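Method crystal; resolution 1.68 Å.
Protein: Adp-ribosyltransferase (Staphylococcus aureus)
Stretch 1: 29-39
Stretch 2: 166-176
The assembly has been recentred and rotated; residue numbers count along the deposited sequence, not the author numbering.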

# COMPACT_ATOMS: atom_id res chain seq x y z
N ASP A 29 9.44 8.01 -17.29
CA ASP A 29 9.11 7.08 -16.22
C ASP A 29 9.64 7.61 -14.90
O ASP A 29 8.98 7.68 -13.87
N LYS A 30 10.91 8.02 -14.95
CA LYS A 30 11.53 8.50 -13.70
C LYS A 30 10.82 9.72 -13.14
O LYS A 30 10.57 9.81 -11.94
N MET A 31 10.50 10.65 -14.03
CA MET A 31 9.84 11.89 -13.67
C MET A 31 8.46 11.64 -13.07
O MET A 31 8.05 12.28 -12.10
N ALA A 32 7.72 10.72 -13.70
CA ALA A 32 6.38 10.41 -13.22
C ALA A 32 6.43 9.83 -11.82
O ALA A 32 5.64 10.25 -10.98
N ILE A 33 7.31 8.85 -11.62
CA ILE A 33 7.34 8.25 -10.27
C ILE A 33 7.78 9.30 -9.27
O ILE A 33 7.18 9.44 -8.19
N TYR A 34 8.83 10.06 -9.58
CA TYR A 34 9.34 11.04 -8.61
C TYR A 34 8.25 12.04 -8.25
O TYR A 34 7.98 12.30 -7.08
N ASN A 35 7.62 12.63 -9.25
CA ASN A 35 6.57 13.61 -8.99
C ASN A 35 5.43 13.02 -8.17
O ASN A 35 4.86 13.72 -7.32
N TYR A 36 5.08 11.76 -8.39
CA TYR A 36 4.04 11.13 -7.58
C TYR A 36 4.46 11.10 -6.12
O TYR A 36 3.67 11.44 -5.23
N THR A 37 5.69 10.67 -5.84
CA THR A 37 6.16 10.57 -4.46
C THR A 37 6.20 11.93 -3.77
O THR A 37 5.98 11.96 -2.56
N LYS A 38 6.43 13.02 -4.49
CA LYS A 38 6.46 14.36 -3.96
C LYS A 38 5.09 14.88 -3.49
O LYS A 38 5.02 15.63 -2.54
N ASN A 39 4.07 14.51 -4.25
CA ASN A 39 2.77 15.17 -4.27
C ASN A 39 1.73 14.31 -4.98
O ASN A 39 1.49 14.53 -6.17
N TYR A 166 9.08 -1.17 -8.12
CA TYR A 166 9.91 -0.88 -6.96
C TYR A 166 10.59 0.46 -7.19
O TYR A 166 11.25 0.57 -8.23
N ILE A 167 10.41 1.39 -6.25
CA ILE A 167 10.88 2.73 -6.57
C ILE A 167 11.90 3.27 -5.59
O ILE A 167 12.12 4.49 -5.60
N ASP A 168 12.54 2.45 -4.77
CA ASP A 168 13.48 3.01 -3.81
C ASP A 168 14.87 3.15 -4.43
O ASP A 168 15.78 2.39 -4.11
N SER A 169 14.99 4.16 -5.27
CA SER A 169 16.24 4.63 -5.88
C SER A 169 16.21 6.14 -5.85
O SER A 169 15.13 6.75 -5.83
N LYS A 170 17.37 6.80 -5.82
CA LYS A 170 17.35 8.21 -5.43
C LYS A 170 16.79 9.10 -6.52
O LYS A 170 16.36 10.20 -6.17
N GLU A 171 16.78 8.65 -7.76
CA GLU A 171 16.20 9.47 -8.81
C GLU A 171 14.71 9.23 -9.02
O GLU A 171 14.06 9.92 -9.82
N LEU A 172 14.14 8.23 -8.33
CA LEU A 172 12.75 7.84 -8.47
C LEU A 172 11.87 8.34 -7.31
O LEU A 172 10.67 8.51 -7.54
N THR A 173 12.43 8.53 -6.11
CA THR A 173 11.56 8.91 -4.98
C THR A 173 12.09 10.09 -4.18
O THR A 173 13.29 10.19 -3.93
N ALA A 174 11.18 10.98 -3.78
CA ALA A 174 11.49 12.11 -2.92
C ALA A 174 11.69 11.65 -1.47
O ALA A 174 12.11 12.44 -0.61
N TYR A 175 11.38 10.38 -1.23
CA TYR A 175 11.44 9.80 0.11
C TYR A 175 12.23 8.49 0.15
O TYR A 175 11.62 7.45 0.40
N PRO A 176 13.52 8.58 -0.10
CA PRO A 176 14.38 7.39 -0.16
C PRO A 176 14.43 6.63 1.16
O PRO A 176 14.29 7.22 2.23

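Residues 29-38 form the end of a helix that began earlier in the chain, and the irregular segment 166-176 lies along one side of it, the two burying 552 Å² in total. The backbones come close at Tyr34 and Leu172, whose CA atoms are 4.7 Å apart. Such proximity leaves no room for a side chain between the two backbones at this point: the Leu172 carbonyl itself is the bump, with its O 3.1 Å from Tyr34 CA in a CA-H...O contact and 3.2 Å from CG2 of Ile33.

Around this carbonyl the helix offers Ile33, Tyr34 and Thr37. Ile33 points its CA-CB bond toward the loop and adopts the m, t rotamer, which brings CG2 against the methyl of Ile167, CG2 to CG2 at 3.6 Å, and within 4.1 Å of Leu172 CB. Ile167, in the p, t rotamer, also points toward the helix and extends its CD1 to 3.7 Å from Thr37 CG2, so that the isoleucine packs against both Ile33 and Thr37, one turn apart, with CD1 touching the CG2 methyl of each. These buried aliphatic groups fill the inner part of the contact.

Leu172 behaves differently. Its CA-CB bond points away overall, but the m, t rotamer brings the end of the side chain back to the helix, where CD2 rests 3.7 Å from Lys30 CG. The aliphatic part of Lys30 (chi1 m, chi2 t) thus covers the leucine methyl, and its CD lies 3.5 Å from CG of Glu171, whose chi1 is p. Lysine and glutamate meet here through their methylenes rather than their charges; the Glu171 carboxylate instead accepts a hydrogen bond from within its own stretch, Ser169 OG to Glu171 OE2 at 2.7 Å.

Further along, Tyr34 leaves the helix sideways, and its t rotamer with chi2 of 90° brings the ring over the backbone of the loop. The ring lies obliquely to the peptides of residues 171-174, with CE1 3.4 Å from Thr173 C and CD1 3.7 Å from Glu171 O. The small Ala174 side chain fits beside it, its CB 3.8 Å from Tyr34 CZ, and meets Lys38 on another flank, where CB is 4.0 Å from Lys38 CG.

The single direct hydrogen bond between the stretches is made by Thr37. Its p rotamer places OG1 to accept from Ala174 N at 2.8 Å with a nearly straight angle of 171°, while the same hydroxyl donates to Tyr34 O within the helix at 2.7 Å. With both roles occupied, the polar end of the threonine can sit among close-packed neighbours, and its CG2 lies 3.6 Å from Thr173 OG1. Thr173 OG1 in turn accepts from Tyr175 N at 3.0 Å.

At the end of the helix, Tyr175 leaves its backbone sideways, and its m rotamer brings the ring nearer the helix, with CE1 3.4 Å from Thr37 O. A water bridges the remaining gap, donating to Lys38 O at 2.5 Å and lying 2.6 Å from Tyr175 OH.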

# COMPACT_ATOMS: atom_id res chain seq x y z
CB ASP A 29 9.69 5.69 -16.48
CG ASP A 29 9.01 4.90 -17.58
OD1 ASP A 29 7.77 5.00 -17.69
OD2 ASP A 29 9.71 4.18 -18.32
CB LYS A 30 13.00 8.82 -14.00
CG LYS A 30 13.80 7.57 -14.32
CD LYS A 30 15.27 7.90 -14.13
CE LYS A 30 16.01 7.86 -15.46
NZ LYS A 30 17.42 8.33 -15.27
CB MET A 31 9.70 12.79 -14.89
CG MET A 31 8.90 14.06 -14.74
SD MET A 31 8.56 14.77 -16.39
CE MET A 31 6.77 14.87 -16.35
CB ALA A 32 5.71 9.37 -14.11
CB ILE A 33 8.29 7.04 -10.22
CG1 ILE A 33 7.82 5.89 -11.12
CG2 ILE A 33 8.51 6.56 -8.79
CD1 ILE A 33 8.95 4.91 -11.41
CB TYR A 34 10.58 11.78 -9.13
CG TYR A 34 11.27 12.56 -8.03
CD1 TYR A 34 12.28 11.98 -7.27
CD2 TYR A 34 10.92 13.87 -7.74
CE1 TYR A 34 12.93 12.66 -6.25
CE2 TYR A 34 11.56 14.57 -6.73
CZ TYR A 34 12.55 13.97 -5.99
OH TYR A 34 13.18 14.67 -5.00
CB ASN A 35 6.03 14.21 -10.29
CG ASN A 35 7.02 15.19 -10.89
OD1 ASN A 35 7.88 15.75 -10.20
ND2 ASN A 35 6.89 15.40 -12.19
CB TYR A 36 3.68 9.72 -8.12
CG TYR A 36 2.52 9.18 -7.31
CD1 TYR A 36 1.22 9.55 -7.64
CD2 TYR A 36 2.71 8.33 -6.23
CE1 TYR A 36 0.14 9.07 -6.90
CE2 TYR A 36 1.64 7.85 -5.49
CZ TYR A 36 0.36 8.22 -5.83
OH TYR A 36 -0.71 7.75 -5.09
CB THR A 37 7.55 9.94 -4.32
OG1 THR A 37 8.56 10.81 -4.88
CG2 THR A 37 7.62 8.60 -5.06
CB LYS A 38 6.88 15.37 -5.04
CG LYS A 38 8.25 15.22 -5.64
CD LYS A 38 8.41 16.27 -6.74
CE LYS A 38 8.81 17.62 -6.15
NZ LYS A 38 8.91 18.65 -7.23
CB ASN A 39 2.94 16.50 -4.99
CG ASN A 39 1.87 17.55 -4.80
OD1 ASN A 39 1.11 17.55 -3.83
ND2 ASN A 39 1.83 18.48 -5.75
CB TYR A 166 10.98 -1.94 -6.72
CG TYR A 166 11.97 -1.66 -5.61
CD1 TYR A 166 11.62 -1.88 -4.27
CD2 TYR A 166 13.25 -1.19 -5.88
CE1 TYR A 166 12.55 -1.63 -3.27
CE2 TYR A 166 14.17 -0.95 -4.88
CZ TYR A 166 13.82 -1.17 -3.55
OH TYR A 166 14.71 -0.93 -2.54
CB ILE A 167 9.65 3.67 -6.67
CG1 ILE A 167 8.95 3.92 -5.34
CG2 ILE A 167 8.67 3.15 -7.72
CD1 ILE A 167 7.84 4.96 -5.45
CB ASP A 168 13.53 2.15 -2.54
CG ASP A 168 14.09 2.92 -1.36
OD1 ASP A 168 14.38 4.13 -1.51
OD2 ASP A 168 14.24 2.34 -0.26
CB SER A 169 16.36 4.06 -7.29
OG SER A 169 17.63 4.33 -7.86
CB LYS A 170 18.75 8.69 -5.04
CG LYS A 170 19.37 7.91 -3.89
CD LYS A 170 19.34 8.68 -2.58
CE LYS A 170 19.40 7.73 -1.39
NZ LYS A 170 20.07 8.36 -0.23
CB GLU A 171 16.99 9.23 -10.10
CG GLU A 171 16.53 7.99 -10.85
CD GLU A 171 17.11 6.71 -10.28
OE1 GLU A 171 16.98 5.66 -10.95
OE2 GLU A 171 17.70 6.72 -9.18
CB LEU A 172 12.58 6.32 -8.53
CG LEU A 172 13.31 5.58 -9.66
CD1 LEU A 172 13.00 4.09 -9.60
CD2 LEU A 172 12.95 6.17 -11.01
CB THR A 173 11.33 7.71 -4.03
OG1 THR A 173 10.46 8.13 -2.97
CG2 THR A 173 12.61 7.22 -3.39
CB ALA A 174 10.40 13.18 -3.02
CB TYR A 175 10.01 9.54 0.61
CG TYR A 175 9.31 10.85 0.89
CD1 TYR A 175 8.68 11.54 -0.14
CD2 TYR A 175 9.29 11.38 2.17
CE1 TYR A 175 8.03 12.75 0.08
CE2 TYR A 175 8.65 12.59 2.40
CZ TYR A 175 8.03 13.26 1.37
OH TYR A 175 7.40 14.45 1.60
CB PRO A 176 15.78 7.93 -0.47
CG PRO A 176 15.72 9.37 -0.13
CD PRO A 176 14.29 9.81 -0.36
O HOH W 1 5.97 15.67 -0.25